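Local coordinates for uncharacterized protein (Parabacteroides merdae ATCC 43184, PDB 5BMT), which is of unknown function but has an immunoglobulin-like fold and carries a probable OB-type domain of the BF3042 lipoprotein family, at residues Y27-Y32 with E108-F113; G48-A53 with Y117-V122; M96-E101 with R162-E167; L130-N135 with E168-T173. All blocks are in the same frame, centred on the assembly; numbering follows the deposited sequence. Where two conformers were deposited one is given.

Contact 1. Residues Y27-Y32 with E108-F113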
loop_
_atom_site.group_PDB
_atom_site.type_symbol
_atom_site.label_atom_id
_atom_site.label_comp_id
_atom_site.label_asym_id
_atom_site.label_seq_id
_atom_site.Cartn_x
_atom_site.Cartn_y
_atom_site.Cartn_z
ATOM N N TYR A 27 4.154 -3.977 12.027
ATOM C CA TYR A 27 4.908 -4.760 11.050
ATOM C C TYR A 27 5.331 -3.832 9.927
ATOM O O TYR A 27 4.560 -3.595 8.988
ATOM C CB TYR A 27 4.022 -5.906 10.525
ATOM C CG TYR A 27 3.721 -6.929 11.600
ATOM C CD1 TYR A 27 2.690 -6.724 12.521
ATOM C CD2 TYR A 27 4.440 -8.114 11.676
ATOM C CE1 TYR A 27 2.417 -7.660 13.515
ATOM C CE2 TYR A 27 4.126 -9.092 12.625
ATOM C CZ TYR A 27 3.113 -8.855 13.538
ATOM O OH TYR A 27 2.847 -9.804 14.510
ATOM N N PRO A 28 6.524 -3.214 10.038
ATOM C CA PRO A 28 6.926 -2.230 9.013
ATOM C C PRO A 28 7.459 -2.896 7.768
ATOM O O PRO A 28 8.132 -3.935 7.845
ATOM C CB PRO A 28 8.036 -1.414 9.697
ATOM C CG PRO A 28 7.999 -1.851 11.194
ATOM C CD PRO A 28 7.508 -3.277 11.140
ATOM N N LEU A 29 7.206 -2.264 6.611
ATOM C CA LEU A 29 7.799 -2.757 5.366
ATOM C C LEU A 29 9.346 -2.675 5.472
ATOM O O LEU A 29 9.878 -1.632 5.846
ATOM C CB LEU A 29 7.315 -1.858 4.213
ATOM C CG LEU A 29 7.847 -2.202 2.814
ATOM C CD1 LEU A 29 7.366 -3.600 2.365
ATOM C CD2 LEU A 29 7.452 -1.121 1.809
ATOM N N GLY A 30 10.028 -3.770 5.175
ATOM C CA GLY A 30 11.492 -3.803 5.221
ATOM C C GLY A 30 12.137 -3.846 6.592
ATOM O O GLY A 30 13.360 -3.774 6.684
ATOM N N TYR A 31 11.347 -4.056 7.675
ATOM C CA TYR A 31 11.900 -4.105 9.015
ATOM C C TYR A 31 11.302 -5.254 9.793
ATOM O O TYR A 31 10.354 -5.892 9.342
ATOM C CB TYR A 31 11.634 -2.763 9.766
ATOM C CG TYR A 31 12.685 -2.432 10.796
ATOM C CD1 TYR A 31 13.887 -1.838 10.424
ATOM C CD2 TYR A 31 12.479 -2.693 12.149
ATOM C CE1 TYR A 31 14.870 -1.536 11.365
ATOM C CE2 TYR A 31 13.462 -2.402 13.102
ATOM C CZ TYR A 31 14.647 -1.799 12.703
ATOM O OH TYR A 31 15.610 -1.477 13.616
ATOM N N TYR A 32 11.861 -5.509 10.960
ATOM C CA TYR A 32 11.347 -6.509 11.882
ATOM C C TYR A 32 10.076 -6.043 12.567
ATOM O O TYR A 32 9.864 -4.826 12.684
ATOM C CB TYR A 32 12.385 -6.702 12.989
ATOM C CG TYR A 32 13.649 -7.371 12.538
ATOM C CD1 TYR A 32 13.657 -8.714 12.174
ATOM C CD2 TYR A 32 14.851 -6.679 12.518
ATOM C CE1 TYR A 32 14.845 -9.362 11.826
ATOM C CE2 TYR A 32 16.041 -7.314 12.168
ATOM C CZ TYR A 32 16.036 -8.656 11.840
ATOM O OH TYR A 32 17.213 -9.268 11.477
ATOM N N GLU A 108 3.103 4.565 -7.018
ATOM C CA GLU A 108 3.994 3.517 -6.505
ATOM C C GLU A 108 3.323 2.713 -5.409
ATOM O O GLU A 108 2.493 3.247 -4.663
ATOM C CB GLU A 108 5.279 4.137 -5.975
ATOM C CG GLU A 108 6.108 4.801 -7.078
ATOM C CD GLU A 108 6.519 3.861 -8.204
ATOM O OE1 GLU A 108 7.150 2.825 -7.891
ATOM O OE2 GLU A 108 6.329 4.215 -9.385
ATOM N N SER A 109 3.663 1.415 -5.295
ATOM C CA SER A 109 3.000 0.573 -4.284
ATOM C C SER A 109 3.866 -0.578 -3.872
ATOM O O SER A 109 4.883 -0.883 -4.510
ATOM C CB SER A 109 1.673 0.043 -4.810
ATOM O OG SER A 109 1.874 -1.025 -5.711
ATOM N N ALA A 110 3.458 -1.198 -2.768
ATOM C CA ALA A 110 4.103 -2.410 -2.279
ATOM C C ALA A 110 3.116 -3.211 -1.486
ATOM O O ALA A 110 2.228 -2.641 -0.859
ATOM C CB ALA A 110 5.297 -2.074 -1.381
ATOM N N LEU A 111 3.298 -4.529 -1.483
ATOM C CA LEU A 111 2.491 -5.413 -0.664
ATOM C C LEU A 111 3.167 -5.577 0.682
ATOM O O LEU A 111 4.338 -5.998 0.748
ATOM C CB LEU A 111 2.294 -6.782 -1.349
ATOM C CG LEU A 111 1.364 -7.761 -0.577
ATOM C CD1 LEU A 111 -0.070 -7.231 -0.521
ATOM C CD2 LEU A 111 1.349 -9.146 -1.251
ATOM N N LEU A 112 2.427 -5.251 1.740
ATOM C CA LEU A 112 2.891 -5.419 3.123
ATOM C C LEU A 112 2.252 -6.642 3.741
ATOM O O LEU A 112 1.065 -6.919 3.498
ATOM C CB LEU A 112 2.512 -4.201 3.965
ATOM C CG LEU A 112 3.497 -3.002 3.897
ATOM C CD1 LEU A 112 3.463 -2.327 2.506
ATOM C CD2 LEU A 112 3.161 -1.977 5.001
ATOM N N PHE A 113 3.026 -7.323 4.596
ATOM C CA PHE A 113 2.589 -8.522 5.319
ATOM C C PHE A 113 2.611 -8.322 6.814
ATOM O O PHE A 113 3.520 -7.683 7.327
ATOM C CB PHE A 113 3.563 -9.694 4.999
ATOM C CG PHE A 113 3.603 -10.117 3.554
ATOM C CD1 PHE A 113 4.278 -9.356 2.601
ATOM C CD2 PHE A 113 2.952 -11.268 3.142
ATOM C CE1 PHE A 113 4.273 -9.737 1.246
ATOM C CE2 PHE A 113 2.999 -11.681 1.802
ATOM C CZ PHE A 113 3.644 -10.908 0.863
HETATM O O HOH W 1 4.452 -5.077 6.724
#
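A type II beta turn, Pro28 to Tyr31, at the end of edge strand 24-28 meets strand 106-113, so the contact joins the N-terminal sheet, probably an OB-type domain, to the larger sheet. The turn is closed by Tyr31 N on Pro28 O, and its second residue, Leu29, carries the apolar part. With CG anti to the backbone N (chi1 179°), Leu29 reaches along strand 108-113 and forks over it. Its CD2 lies 4.0 Å from Ala110 CB, while CD1 comes up to Leu112 CD1 at 4.1 Å. Nearer the backbone, Leu29 CB sits 4.0 Å from Leu112 CG, the two leucines crossing at about a right angle. Leu112 also packs on Tyr13 and Ile15 of strand 10-18. At the other end Tyr27 contributes its CB, 3.7 Å from Phe113 O, and its ring leads off to Pro33, Ser114 and Asn115. Water 1 donates to Tyr27 O at 2.7 Å and to Phe113 O at 2.8 Å. Both of its protons are thus spent on backbone carbonyls, which as two acceptors could not bond each other directly, and the segments are held by branched aliphatic packing and one shared water rather than by backbone pairing.

Contact 2. Residues G48-A53 with Y117-V122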
loop_
_atom_site.group_PDB
_atom_site.type_symbol
_atom_site.label_atom_id
_atom_site.label_comp_id
_atom_site.label_asym_id
_atom_site.label_seq_id
_atom_site.Cartn_x
_atom_site.Cartn_y
_atom_site.Cartn_z
ATOM N N GLY A 48 -5.092 -4.491 11.627
ATOM C CA GLY A 48 -5.363 -4.404 10.196
ATOM C C GLY A 48 -5.132 -3.027 9.621
ATOM O O GLY A 48 -5.086 -2.877 8.399
ATOM N N ASP A 49 -5.016 -2.004 10.473
ATOM C CA ASP A 49 -4.752 -0.654 9.991
ATOM C C ASP A 49 -3.354 -0.539 9.442
ATOM O O ASP A 49 -2.422 -1.178 9.928
ATOM C CB ASP A 49 -4.856 0.367 11.146
ATOM C CG ASP A 49 -6.265 0.703 11.608
ATOM O OD1 ASP A 49 -7.228 0.304 10.928
ATOM O OD2 ASP A 49 -6.401 1.393 12.644
ATOM N N CYS A 50 -3.196 0.342 8.465
ATOM C CA CYS A 50 -1.891 0.718 7.934
ATOM C C CYS A 50 -1.581 2.109 8.386
ATOM O O CYS A 50 -2.471 2.968 8.431
ATOM C CB CYS A 50 -1.885 0.654 6.417
ATOM S SG CYS A 50 -1.965 -1.023 5.769
ATOM N N VAL A 51 -0.315 2.359 8.715
ATOM C CA VAL A 51 0.115 3.680 9.172
ATOM C C VAL A 51 1.480 3.978 8.596
ATOM O O VAL A 51 2.173 3.056 8.145
ATOM C CB VAL A 51 0.181 3.742 10.744
ATOM C CG1 VAL A 51 -1.197 3.506 11.381
ATOM C CG2 VAL A 51 1.231 2.758 11.310
ATOM N N LEU A 52 1.875 5.255 8.626
ATOM C CA LEU A 52 3.259 5.638 8.407
ATOM C C LEU A 52 3.856 5.783 9.800
ATOM O O LEU A 52 3.412 6.640 10.583
ATOM C CB LEU A 52 3.383 6.942 7.592
ATOM C CG LEU A 52 4.833 7.417 7.399
ATOM C CD1 LEU A 52 5.668 6.386 6.661
ATOM C CD2 LEU A 52 4.860 8.748 6.647
ATOM N N ALA A 53 4.806 4.919 10.146
ATOM C CA ALA A 53 5.380 4.973 11.483
ATOM C C ALA A 53 6.772 5.504 11.476
ATOM O O ALA A 53 7.523 5.212 10.558
ATOM C CB ALA A 53 5.396 3.570 12.061
ATOM N N TYR A 117 -2.693 -10.197 8.295
ATOM C CA TYR A 117 -3.195 -9.410 7.183
ATOM C C TYR A 117 -2.183 -9.176 6.105
ATOM O O TYR A 117 -0.964 -9.247 6.334
ATOM C CB TYR A 117 -3.591 -8.009 7.705
ATOM C CG TYR A 117 -4.705 -7.996 8.716
ATOM C CD1 TYR A 117 -6.035 -8.029 8.313
ATOM C CD2 TYR A 117 -4.433 -7.928 10.080
ATOM C CE1 TYR A 117 -7.075 -7.993 9.243
ATOM C CE2 TYR A 117 -5.457 -7.929 11.019
ATOM C CZ TYR A 117 -6.777 -7.945 10.596
ATOM O OH TYR A 117 -7.809 -7.940 11.509
ATOM N N LYS A 118 -2.706 -8.854 4.908
ATOM C CA LYS A 118 -1.886 -8.359 3.788
ATOM C C LYS A 118 -2.548 -7.109 3.261
ATOM O O LYS A 118 -3.781 -7.100 3.087
ATOM C CB LYS A 118 -1.715 -9.402 2.666
ATOM C CG LYS A 118 -1.042 -10.684 3.180
ATOM C CD LYS A 118 -0.768 -11.666 2.063
ATOM C CE LYS A 118 -0.215 -12.976 2.621
ATOM N NZ LYS A 118 -1.283 -13.812 3.244
ATOM N N ARG A 119 -1.758 -6.058 3.010
ATOM C CA ARG A 119 -2.299 -4.829 2.420
ATOM C C ARG A 119 -1.372 -4.298 1.389
ATOM O O ARG A 119 -0.156 -4.273 1.608
ATOM C CB ARG A 119 -2.536 -3.707 3.456
ATOM C CG ARG A 119 -3.858 -3.806 4.236
ATOM C CD ARG A 119 -3.689 -4.613 5.503
ATOM N NE ARG A 119 -4.971 -4.632 6.223
ATOM C CZ ARG A 119 -6.018 -5.393 5.917
ATOM N NH1 ARG A 119 -5.944 -6.276 4.919
ATOM N NH2 ARG A 119 -7.149 -5.288 6.615
ATOM N N ILE A 120 -1.930 -3.808 0.277
ATOM C CA ILE A 120 -1.112 -3.054 -0.664
ATOM C C ILE A 120 -1.145 -1.602 -0.189
ATOM O O ILE A 120 -2.233 -1.039 -0.008
ATOM C CB ILE A 120 -1.643 -3.154 -2.105
ATOM C CG1 ILE A 120 -1.704 -4.602 -2.556
ATOM C CG2 ILE A 120 -0.765 -2.317 -3.061
ATOM C CD1 ILE A 120 -2.595 -4.776 -3.825
ATOM N N VAL A 121 0.003 -1.010 0.058
ATOM C CA VAL A 121 0.046 0.428 0.315
ATOM C C VAL A 121 0.347 1.054 -1.030
ATOM O O VAL A 121 1.323 0.646 -1.689
ATOM C CB VAL A 121 1.093 0.844 1.378
ATOM C CG1 VAL A 121 1.297 2.366 1.426
ATOM C CG2 VAL A 121 0.687 0.319 2.753
ATOM N N VAL A 122 -0.491 2.006 -1.451
ATOM C CA VAL A 122 -0.257 2.649 -2.740
ATOM C C VAL A 122 -0.239 4.146 -2.517
ATOM O O VAL A 122 -0.954 4.653 -1.648
ATOM C CB VAL A 122 -1.249 2.185 -3.839
ATOM C CG1 VAL A 122 -2.673 2.287 -3.406
ATOM C CG2 VAL A 122 -1.030 2.901 -5.167
#
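Arg119 stands up from strand 118-122 with its chain bent at chi2 (90°), which brings the guanidinium alongside Gly48 and the rim of the Tyr117 ring. Its NE points straight at Gly48 O, 2.8 Å away with an angle of 175° at the hydrogen, and meets the carbonyl in its plane on a lone pair. On one face of the guanidinium Tyr117 CD1 lies 3.4 Å above the plane, offset toward the rim. The Tyr117 ring in turn offers a face to Gly48, whose CA sits 3.6 Å from the ring centroid, almost on the normal, in a CH-pi contact. A CB on Gly48 would press against Tyr117 CZ, and the backbone there, with phi 101°, also calls for glycine. Farther along, Cys50 SG rests on the aliphatic root of the arginine, 3.6 Å from Arg119 CB, and reaches Val121 CG2 at 4.2 Å. NH1 of Arg119 turns back to Lys118 O at 3.0 Å and pairs with Glu184, a salt bridge that would help hold the group's orientation. A leucine here would remove the bond to Gly48 O and the bridge to Glu184, and would probably leave that carbonyl poorly satisfied and loosen the junction. The arrangement is that of a buried interface between two beta sheets, strand 50-57 of the probable OB-type domain against strand 118-126.

Contact 3. Residues M96-E101 with R162-E167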
loop_
_atom_site.group_PDB
_atom_site.type_symbol
_atom_site.label_atom_id
_atom_site.label_comp_id
_atom_site.label_asym_id
_atom_site.label_seq_id
_atom_site.Cartn_x
_atom_site.Cartn_y
_atom_site.Cartn_z
HETATM N N MSE A 96 -14.086 4.930 -20.239
HETATM C CA MSE A 96 -14.993 6.035 -19.918
HETATM C C MSE A 96 -14.612 6.687 -18.591
HETATM O O MSE A 96 -14.371 5.972 -17.609
HETATM C CB MSE A 96 -16.451 5.573 -19.855
HETATM C CG MSE A 96 -16.974 4.979 -21.172
HETATM SE SE MSE A 96 -16.848 6.178 -22.735
HETATM C CE MSE A 96 -17.805 7.773 -22.001
ATOM N N ALA A 97 -14.580 8.032 -18.551
ATOM C CA ALA A 97 -14.249 8.720 -17.303
ATOM C C ALA A 97 -15.367 8.520 -16.270
ATOM O O ALA A 97 -16.559 8.521 -16.605
ATOM C CB ALA A 97 -14.025 10.212 -17.560
ATOM N N LEU A 98 -14.973 8.334 -15.017
ATOM C CA LEU A 98 -15.890 8.236 -13.900
ATOM C C LEU A 98 -16.378 9.619 -13.550
ATOM O O LEU A 98 -15.706 10.599 -13.881
ATOM C CB LEU A 98 -15.155 7.631 -12.684
ATOM C CG LEU A 98 -14.524 6.256 -12.898
ATOM C CD1 LEU A 98 -13.791 5.826 -11.674
ATOM C CD2 LEU A 98 -15.567 5.203 -13.310
ATOM N N ASP A 99 -17.519 9.724 -12.855
ATOM C CA ASP A 99 -17.965 11.042 -12.414
ATOM C C ASP A 99 -16.910 11.618 -11.466
ATOM O O ASP A 99 -16.391 10.883 -10.616
ATOM C CB ASP A 99 -19.320 10.954 -11.702
ATOM C CG ASP A 99 -20.491 10.495 -12.562
ATOM O OD1 ASP A 99 -20.439 10.694 -13.804
ATOM O OD2 ASP A 99 -21.478 9.982 -11.990
ATOM N N ASN A 100 -16.524 12.895 -11.683
ATOM C CA ASN A 100 -15.554 13.617 -10.848
ATOM C C ASN A 100 -14.170 12.935 -10.865
ATOM O O ASN A 100 -13.410 13.074 -9.913
ATOM C CB ASN A 100 -16.072 13.756 -9.391
ATOM C CG ASN A 100 -17.395 14.480 -9.318
ATOM O OD1 ASN A 100 -18.389 13.965 -8.797
ATOM N ND2 ASN A 100 -17.452 15.644 -9.915
ATOM N N GLU A 101 -13.851 12.210 -11.946
ATOM C CA GLU A 101 -12.566 11.531 -12.027
ATOM C C GLU A 101 -11.399 12.518 -12.030
ATOM O O GLU A 101 -11.489 13.599 -12.618
ATOM C CB GLU A 101 -12.488 10.634 -13.267
ATOM C CG GLU A 101 -11.232 9.768 -13.259
ATOM C CD GLU A 101 -11.255 8.457 -14.004
ATOM O OE1 GLU A 101 -12.180 8.229 -14.815
ATOM O OE2 GLU A 101 -10.330 7.652 -13.774
ATOM N N ARG A 162 -7.783 4.285 -9.960
ATOM C CA ARG A 162 -8.491 5.472 -10.389
ATOM C C ARG A 162 -9.032 6.217 -9.179
ATOM O O ARG A 162 -9.202 5.628 -8.100
ATOM C CB ARG A 162 -9.577 5.123 -11.411
ATOM C CG ARG A 162 -8.853 4.632 -12.680
ATOM C CD ARG A 162 -9.713 3.988 -13.719
ATOM N NE ARG A 162 -10.539 4.974 -14.401
ATOM C CZ ARG A 162 -11.335 4.688 -15.426
ATOM N NH1 ARG A 162 -11.369 3.459 -15.925
ATOM N NH2 ARG A 162 -12.060 5.638 -15.992
ATOM N N ALA A 163 -9.230 7.514 -9.341
ATOM C CA ALA A 163 -9.650 8.389 -8.246
ATOM C C ALA A 163 -10.829 9.250 -8.627
ATOM O O ALA A 163 -10.899 9.711 -9.775
ATOM C CB ALA A 163 -8.504 9.307 -7.859
ATOM N N GLN A 164 -11.672 9.537 -7.636
ATOM C CA GLN A 164 -12.778 10.488 -7.789
ATOM C C GLN A 164 -12.652 11.552 -6.723
ATOM O O GLN A 164 -12.338 11.226 -5.575
ATOM C CB GLN A 164 -14.156 9.817 -7.662
ATOM C CG GLN A 164 -14.481 8.846 -8.797
ATOM C CD GLN A 164 -15.751 8.086 -8.478
ATOM O OE1 GLN A 164 -15.783 7.232 -7.590
ATOM N NE2 GLN A 164 -16.832 8.391 -9.185
ATOM N N LYS A 165 -12.909 12.817 -7.081
ATOM C CA LYS A 165 -12.900 13.880 -6.078
ATOM C C LYS A 165 -14.194 13.782 -5.264
ATOM O O LYS A 165 -15.276 13.690 -5.864
ATOM C CB LYS A 165 -12.765 15.267 -6.740
ATOM C CG LYS A 165 -12.342 16.369 -5.755
ATOM C CD LYS A 165 -12.449 17.785 -6.354
ATOM C CE LYS A 165 -11.573 18.023 -7.553
ATOM N NZ LYS A 165 -11.701 19.431 -8.037
ATOM N N ARG A 166 -14.080 13.782 -3.919
ATOM C CA ARG A 166 -15.281 13.729 -3.071
ATOM C C ARG A 166 -15.534 15.061 -2.358
ATOM O O ARG A 166 -16.701 15.396 -2.120
ATOM C CB ARG A 166 -15.203 12.586 -2.054
ATOM C CG ARG A 166 -15.072 11.195 -2.694
ATOM C CD ARG A 166 -16.322 10.669 -3.425
ATOM N NE ARG A 166 -17.452 10.432 -2.521
ATOM C CZ ARG A 166 -17.659 9.311 -1.837
ATOM N NH1 ARG A 166 -16.828 8.284 -1.964
ATOM N NH2 ARG A 166 -18.733 9.185 -1.067
ATOM N N GLU A 167 -14.478 15.825 -2.029
ATOM C CA GLU A 167 -14.592 17.163 -1.410
ATOM C C GLU A 167 -13.639 18.082 -2.139
ATOM O O GLU A 167 -12.487 17.708 -2.355
ATOM C CB GLU A 167 -14.298 17.144 0.098
ATOM C CG GLU A 167 -15.300 16.351 0.930
ATOM C CD GLU A 167 -14.972 16.164 2.402
ATOM O OE1 GLU A 167 -14.541 17.143 3.053
ATOM O OE2 GLU A 167 -15.198 15.044 2.918
HETATM O O HOH W 2 -8.499 8.347 -11.896
#
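Residues 98-101 make a type II beta turn, closed by Glu101 N on Leu98 O, and run into a single antiparallel, non-hydrogen-bonded pair of Glu101 with Gln164, their CA atoms 4.4 Å apart. Beside it Lys165 N donates to Asn100 O at 2.9 Å. Glu101, CG anti to the backbone N and its chain extended (chi1 -172°), sends its carboxylate along the strand to Arg162. Arg162, bent at chi3 (72°), grips it side-on: NE holds Glu101 OE2 at 2.8 Å and NH2 holds Glu101 OE1 at 2.8 Å, each on a syn lone pair, the two flat groups only 17° from coplanar. The NH2 nitrogen also reaches Met96 O (a selenomethionine) at 2.8 Å, from above that carbonyl's plane, and NH1 binds Asp94 O. Through these bonds the loop before strand 101-102 is tied to strand 153-167, where the short strand joins the larger sheet. OE1 of Glu101 is doubly held, for Leu98 N also donates to it at 2.8 Å, out of the carboxylate plane. Water 2 donates to Glu101 OE2 and accepts from Ala163 N. An alanine in place of Arg162 would take away the bidentate bridge and the bonds to Met96 O and Asp94 O, and would probably leave a buried carboxylate without its counter-charge and the loop less fixed. On the same face as Glu101, Gln164, its chain extended beyond CG, brings NE2 to Asp99 O at 2.9 Å, in plane and on a lone pair, while its CG lies 4.1 Å from Leu98 CB.

Contact 4. Residues L130-N135 with E168-T173. With EDO (1,2-ethanediol), chain G.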
loop_
_atom_site.group_PDB
_atom_site.type_symbol
_atom_site.label_atom_id
_atom_site.label_comp_id
_atom_site.label_asym_id
_atom_site.label_seq_id
_atom_site.Cartn_x
_atom_site.Cartn_y
_atom_site.Cartn_z
ATOM N N LEU A 130 -6.197 20.819 -3.994
ATOM C CA LEU A 130 -6.450 21.944 -3.113
ATOM C C LEU A 130 -6.237 21.492 -1.688
ATOM O O LEU A 130 -6.273 20.291 -1.400
ATOM C CB LEU A 130 -7.867 22.533 -3.286
ATOM C CG LEU A 130 -8.168 23.242 -4.607
ATOM C CD1 LEU A 130 -9.561 23.917 -4.556
ATOM C CD2 LEU A 130 -7.111 24.325 -4.926
ATOM N N THR A 131 -6.012 22.454 -0.771
ATOM C CA THR A 131 -5.896 22.147 0.651
ATOM C C THR A 131 -7.249 21.574 1.116
ATOM O O THR A 131 -8.285 22.089 0.716
ATOM C CB THR A 131 -5.486 23.439 1.404
ATOM O OG1 THR A 131 -4.194 23.824 0.932
ATOM C CG2 THR A 131 -5.443 23.252 2.927
ATOM N N ASP A 132 -7.232 20.466 1.875
ATOM C CA ASP A 132 -8.419 19.783 2.412
ATOM C C ASP A 132 -9.274 19.104 1.320
ATOM O O ASP A 132 -10.402 18.670 1.591
ATOM C CB ASP A 132 -9.285 20.707 3.287
ATOM C CG ASP A 132 -8.540 21.224 4.515
ATOM O OD1 ASP A 132 -7.629 20.512 5.007
ATOM O OD2 ASP A 132 -8.885 22.324 4.996
ATOM N N GLN A 133 -8.712 18.944 0.103
ATOM C CA GLN A 133 -9.388 18.148 -0.925
ATOM C C GLN A 133 -9.452 16.711 -0.418
ATOM O O GLN A 133 -8.513 16.241 0.235
ATOM C CB GLN A 133 -8.601 18.224 -2.254
ATOM C CG GLN A 133 -9.223 17.403 -3.407
ATOM C CD GLN A 133 -8.446 17.598 -4.690
ATOM O OE1 GLN A 133 -8.079 18.721 -5.068
ATOM N NE2 GLN A 133 -8.274 16.517 -5.439
ATOM N N LYS A 134 -10.548 16.008 -0.711
ATOM C CA LYS A 134 -10.657 14.609 -0.331
ATOM C C LYS A 134 -11.024 13.809 -1.564
ATOM O O LYS A 134 -11.896 14.216 -2.331
ATOM C CB LYS A 134 -11.705 14.397 0.779
ATOM C CG LYS A 134 -11.375 15.115 2.098
ATOM C CD LYS A 134 -10.430 14.296 2.981
ATOM C CE LYS A 134 -9.986 15.046 4.213
ATOM N NZ LYS A 134 -8.799 15.888 3.932
ATOM N N ASN A 135 -10.362 12.665 -1.731
ATOM C CA ASN A 135 -10.612 11.770 -2.848
ATOM C C ASN A 135 -11.020 10.413 -2.349
ATOM O O ASN A 135 -10.667 10.037 -1.219
ATOM C CB ASN A 135 -9.339 11.587 -3.684
ATOM C CG ASN A 135 -8.645 12.839 -4.121
ATOM O OD1 ASN A 135 -9.265 13.880 -4.321
ATOM N ND2 ASN A 135 -7.380 12.709 -4.471
ATOM N N GLU A 168 -14.113 19.273 -2.528
ATOM C CA GLU A 168 -13.370 20.243 -3.329
ATOM C C GLU A 168 -12.123 20.793 -2.642
ATOM O O GLU A 168 -11.078 20.903 -3.283
ATOM C CB GLU A 168 -14.305 21.405 -3.718
ATOM C CG GLU A 168 -13.674 22.513 -4.561
ATOM C CD GLU A 168 -13.257 22.196 -5.984
ATOM O OE1 GLU A 168 -13.525 21.069 -6.461
ATOM O OE2 GLU A 168 -12.670 23.093 -6.630
ATOM N N GLY A 169 -12.224 21.112 -1.362
ATOM C CA GLY A 169 -11.117 21.741 -0.661
ATOM C C GLY A 169 -11.062 23.236 -0.945
ATOM O O GLY A 169 -11.982 23.806 -1.552
ATOM N N LYS A 170 -9.949 23.882 -0.557
ATOM C CA LYS A 170 -9.789 25.339 -0.699
ATOM C C LYS A 170 -8.340 25.738 -0.979
ATOM O O LYS A 170 -7.440 24.907 -0.883
ATOM C CB LYS A 170 -10.270 26.015 0.607
ATOM C CG LYS A 170 -9.525 25.539 1.856
ATOM C CD LYS A 170 -10.056 26.148 3.145
ATOM C CE LYS A 170 -9.261 25.663 4.333
ATOM N NZ LYS A 170 -9.792 26.198 5.613
ATOM N N ALA A 171 -8.108 27.039 -1.242
ATOM C CA ALA A 171 -6.764 27.571 -1.462
ATOM C C ALA A 171 -5.916 27.438 -0.179
ATOM O O ALA A 171 -6.483 27.401 0.915
ATOM C CB ALA A 171 -6.853 29.032 -1.908
ATOM N N PRO A 172 -4.579 27.251 -0.265
ATOM C CA PRO A 172 -3.745 27.242 -1.475
ATOM C C PRO A 172 -3.670 25.874 -2.165
ATOM O O PRO A 172 -4.028 24.839 -1.596
ATOM C CB PRO A 172 -2.370 27.643 -0.925
ATOM C CG PRO A 172 -2.337 27.007 0.434
ATOM C CD PRO A 172 -3.755 27.106 0.954
ATOM N N THR A 173 -3.177 25.901 -3.401
ATOM C CA THR A 173 -2.913 24.711 -4.205
ATOM C C THR A 173 -1.623 24.046 -3.716
ATOM O O THR A 173 -0.641 24.746 -3.392
ATOM C CB THR A 173 -2.809 25.122 -5.686
ATOM O OG1 THR A 173 -4.040 25.745 -6.076
ATOM C CG2 THR A 173 -2.494 23.954 -6.617
HETATM C C1 EDO G . -2.731 29.205 -5.328
HETATM O O1 EDO G . -2.102 28.371 -4.365
HETATM C C2 EDO G . -3.877 30.030 -4.679
HETATM O O2 EDO G . -3.413 30.689 -3.513
HETATM O O HOH W 3 -10.193 20.487 -5.793
#
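With OG1 anti to the carbonyl carbon (chi1 -63°), Thr131 turns its hydroxyl to Pro172, and Gln133, extended with CG anti to the backbone N (chi1 179°), reaches across the turn with its amide to Leu130 N. The site is a beta bulge: the register shifts by two between the pairs Leu130-Thr173 and Thr131-Lys170, where a type II turn, Leu130 to Gln133, faces a chain that rounds a corner at Ala171 and the cis Pro172. Thr131 OG1 donates to Pro172 O at 2.7 Å, in the carbonyl plane and on a lone pair. Thr131 N has two weak bonds, to Lys170 O and to the same Pro172 O, whereas Lys170 N makes a well-aligned bond of 2.8 Å to Thr131 O. Gly169 passes so close to the turn that a CB would clash with Thr131 O and Gln133 N. Leu130, on the same face as Thr173, spreads its branches: CD1 lies 3.6 Å from Glu168 O and CD2 equally far from Thr173 OG1. The carboxylate of Glu168 is bridged to Lys165. Asp132 and Lys170 run side by side, Asp132 OD2 approaching Lys170 CE at 3.4 Å, but their charges stay beyond salt-bridge range. Gln133 OE1 accepts from Leu130 N at 3.0 Å, while its NE2 donates to Asn135 OD1, so both ends of the amide are held. An ethanediol, probably from the crystallisation liquor, takes a bond from Thr173 N on its O1. Water 3 bridges the segments, donating to Gln133 OE1 and, at 2.7 Å, to Glu168 O.

Contacts 1 and 2 lie near the centre of the chain and join the same two parts of the fold, the N-terminal sheet and the hairpin of strands 106-113 and 118-126; backbone bonds such as Leu112 N to Arg119 O couple them. Contact 2 is buried and combines a directed arginine bond with ring packing, whereas contact 1 is only partly buried and relies on leucines and a water. Contacts 3 and 4 lie about 20 and 23 Å from the chain's centre, each pairing a loop with one of the neighbouring strands 153-167 and 134-140, and meet at a classic bulge where Arg166 and Glu167 both face Lys134. Contact 3 buries a salt bridge; contact 4, at the surface, combines backbone and hydroxyl bonds with Leu130 packing.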